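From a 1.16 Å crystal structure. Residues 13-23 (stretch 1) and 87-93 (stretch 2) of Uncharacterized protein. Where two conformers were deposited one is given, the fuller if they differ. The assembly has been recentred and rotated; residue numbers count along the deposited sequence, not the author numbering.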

# COMPACT_ATOMS: atom_id res chain seq x y z
N ARG A 13 -14.69 15.42 7.04
CA ARG A 13 -13.88 15.18 8.22
C ARG A 13 -13.51 13.72 8.37
O ARG A 13 -12.41 13.40 8.75
CB ARG A 13 -14.61 15.72 9.44
CG ARG A 13 -13.72 15.70 10.72
CD ARG A 13 -14.43 16.38 11.85
NE ARG A 13 -13.65 16.65 13.06
CZ ARG A 13 -13.83 16.05 14.21
NH1 ARG A 13 -14.65 15.01 14.28
NH2 ARG A 13 -13.17 16.48 15.28
N LEU A 14 -14.46 12.85 8.07
CA LEU A 14 -14.20 11.42 8.15
C LEU A 14 -13.14 11.00 7.16
O LEU A 14 -12.26 10.22 7.47
CB LEU A 14 -15.51 10.64 7.94
CG LEU A 14 -15.35 9.14 8.07
CD1 LEU A 14 -14.64 8.77 9.39
CD2 LEU A 14 -16.71 8.41 7.97
N LEU A 15 -13.20 11.49 5.93
CA LEU A 15 -12.16 11.22 4.93
C LEU A 15 -10.84 11.76 5.40
O LEU A 15 -9.81 11.11 5.23
CB LEU A 15 -12.51 11.77 3.55
CG LEU A 15 -13.57 11.04 2.75
CD1 LEU A 15 -13.68 11.78 1.43
CD2 LEU A 15 -13.17 9.61 2.51
N GLU A 16 -10.83 12.97 5.96
CA GLU A 16 -9.59 13.54 6.49
C GLU A 16 -9.00 12.70 7.60
O GLU A 16 -7.79 12.52 7.68
CB GLU A 16 -9.80 14.99 6.94
CG GLU A 16 -10.06 15.93 5.77
CD GLU A 16 -10.53 17.30 6.23
OE1 GLU A 16 -11.20 17.42 7.27
OE2 GLU A 16 -10.25 18.31 5.56
N ASP A 17 -9.83 12.22 8.47
CA ASP A 17 -9.40 11.37 9.59
C ASP A 17 -8.71 10.12 9.04
O ASP A 17 -7.62 9.76 9.47
CB ASP A 17 -10.63 10.95 10.43
CG ASP A 17 -11.21 12.05 11.27
OD1 ASP A 17 -10.55 13.06 11.55
OD2 ASP A 17 -12.36 11.81 11.70
N ARG A 18 -9.34 9.45 8.08
CA ARG A 18 -8.81 8.23 7.52
C ARG A 18 -7.50 8.50 6.81
O ARG A 18 -6.56 7.71 6.92
CB ARG A 18 -9.82 7.63 6.57
CG ARG A 18 -11.07 7.12 7.28
CD ARG A 18 -12.16 6.64 6.29
NE ARG A 18 -11.66 5.53 5.51
CZ ARG A 18 -11.58 4.28 5.98
NH1 ARG A 18 -12.09 3.98 7.14
NH2 ARG A 18 -11.07 3.32 5.24
N GLU A 19 -7.41 9.60 6.08
CA GLU A 19 -6.21 9.90 5.35
C GLU A 19 -5.07 10.24 6.32
O GLU A 19 -3.90 9.90 6.07
CB GLU A 19 -6.52 10.97 4.29
CG GLU A 19 -5.36 11.57 3.58
CD GLU A 19 -4.65 10.61 2.75
OE1 GLU A 19 -5.19 9.57 2.42
OE2 GLU A 19 -3.55 10.99 2.36
N GLU A 20 -5.37 10.92 7.43
CA GLU A 20 -4.36 11.22 8.44
C GLU A 20 -3.83 9.98 9.09
O GLU A 20 -2.61 9.87 9.29
CB GLU A 20 -4.93 12.13 9.52
CG GLU A 20 -4.23 13.34 9.86
CD GLU A 20 -4.89 14.17 10.96
OE1 GLU A 20 -5.97 14.76 10.77
OE2 GLU A 20 -4.26 14.17 12.02
N ILE A 21 -4.71 9.07 9.40
CA ILE A 21 -4.30 7.81 10.04
C ILE A 21 -3.43 7.00 9.05
O ILE A 21 -2.38 6.47 9.44
CB ILE A 21 -5.53 7.05 10.49
CG1 ILE A 21 -6.19 7.77 11.65
CG2 ILE A 21 -5.17 5.58 10.85
CD1 ILE A 21 -7.65 7.39 11.89
N ARG A 22 -3.84 6.92 7.79
CA ARG A 22 -3.03 6.22 6.79
C ARG A 22 -1.66 6.85 6.63
O ARG A 22 -0.64 6.15 6.43
CB ARG A 22 -3.80 6.12 5.48
CG ARG A 22 -4.95 5.11 5.58
CD ARG A 22 -5.56 4.87 4.25
NE ARG A 22 -6.28 3.58 4.28
CZ ARG A 22 -7.58 3.49 4.43
NH1 ARG A 22 -8.32 4.60 4.55
NH2 ARG A 22 -8.20 2.32 4.44
N GLU A 23 -1.59 8.19 6.68
CA GLU A 23 -0.33 8.91 6.59
C GLU A 23 0.57 8.60 7.77
O GLU A 23 1.78 8.37 7.57
CB GLU A 23 -0.61 10.43 6.36
CG GLU A 23 0.54 11.30 6.27
CD GLU A 23 1.39 11.16 5.02
OE1 GLU A 23 0.95 10.84 3.84
OE2 GLU A 23 2.51 11.62 5.19
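Stretch 2, residues 87-93: PATVTVE

Stretch 2 is extended, and Thr89 to Glu93 lie in a strand that crosses the helix of stretch 1. The two run in roughly opposing directions, at a crossing angle of 132°, and their axes approach to 9.1 Å. In register, Arg18 lies nearest Val90 (CA to CA 6.8 Å) and Arg22 nearest Ala88 (CA to CA 7.0 Å). The residues touch across at least 66 positions of sequence.

Side chains alternate along stretch 2. Ala88, Val90 and Val92 point their CA-to-CB bonds toward the helix; Thr89, Thr91 and Glu93 point away. Both valines are t at chi1. Val90 CG1 meets Ile21 CG2 at 4.1 Å. Val92 CG2 packs on Ile21 CD1 at 3.9 Å and on Arg18 CG at 3.9 Å. Ile21 is m, t. This places CD1 between the valines, 3.9 Å from Val92 CG2 and 4.2 Å from Val90 CG1, while CG2 also touches Val90. Leu14 starts sideways, but its t, p conformation brings CD1 to 3.9 Å from Val92 CB.

The two arginines also leave the helix sideways and bend or extend to reach backbone carbonyls of stretch 2. Arg18 is m, t, p; the p turn at chi3 accompanies a return of the guanidinium toward the strand. Its NH1 donates to Val90 O at 2.7 Å, and Val90 CB lies over one face of the group. Arg22 is m, t, t, a more extended chain. Its NH2 donates to Ala88 O at 3.0 Å, with the acceptor at the guanidinium edge; the bond from NE to the same Ala88 O is weak, at 3.5 Å. Val90 CG2 covers one face, 3.9 Å from Arg22 CZ.

Water 2 accepts from Ala88 N at 2.9 Å and weakly from Arg22 NE at 3.3 Å. Water 1 similarly links Val92 N (2.9 Å) with Arg18 NH1 (3.3 Å, weak).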

# COMPACT_ATOMS: atom_id res chain seq x y z
N PRO A 87 -0.85 -1.55 2.77
CA PRO A 87 -2.09 -0.79 2.94
C PRO A 87 -2.85 -1.28 4.13
O PRO A 87 -2.92 -2.50 4.42
CB PRO A 87 -2.87 -1.12 1.67
CG PRO A 87 -1.82 -1.47 0.65
CD PRO A 87 -0.79 -2.19 1.46
N ALA A 88 -3.38 -0.35 4.88
CA ALA A 88 -4.13 -0.65 6.10
C ALA A 88 -5.61 -0.60 5.87
O ALA A 88 -6.11 0.23 5.11
CB ALA A 88 -3.75 0.37 7.19
N THR A 89 -6.33 -1.46 6.58
CA THR A 89 -7.77 -1.25 6.81
C THR A 89 -7.92 -0.37 8.00
O THR A 89 -7.23 -0.60 8.98
CB THR A 89 -8.52 -2.59 6.99
OG1 THR A 89 -9.90 -2.31 7.27
CG2 THR A 89 -7.99 -3.46 8.03
N VAL A 90 -8.81 0.62 7.96
CA VAL A 90 -8.97 1.61 9.01
C VAL A 90 -10.43 1.68 9.38
O VAL A 90 -11.28 1.77 8.49
CB VAL A 90 -8.44 2.98 8.53
CG1 VAL A 90 -8.73 4.08 9.62
CG2 VAL A 90 -6.96 2.94 8.19
N THR A 91 -10.71 1.69 10.67
CA THR A 91 -12.06 1.97 11.21
C THR A 91 -11.98 3.13 12.20
O THR A 91 -11.24 3.05 13.15
CB THR A 91 -12.62 0.77 11.91
OG1 THR A 91 -12.73 -0.32 10.98
CG2 THR A 91 -14.03 1.07 12.51
N VAL A 92 -12.71 4.21 11.93
CA VAL A 92 -12.82 5.34 12.81
C VAL A 92 -14.11 5.27 13.59
O VAL A 92 -15.17 5.02 13.02
CB VAL A 92 -12.73 6.65 12.01
CG1 VAL A 92 -12.92 7.88 12.91
CG2 VAL A 92 -11.45 6.70 11.17
N GLU A 93 -14.03 5.50 14.89
CA GLU A 93 -15.17 5.58 15.77
C GLU A 93 -15.02 6.83 16.64
O GLU A 93 -14.40 6.80 17.67
CB GLU A 93 -15.24 4.33 16.64
CG GLU A 93 -15.49 3.06 15.85
O HOH W 1 -14.39 4.18 9.51
O HOH W 2 -3.17 2.43 4.04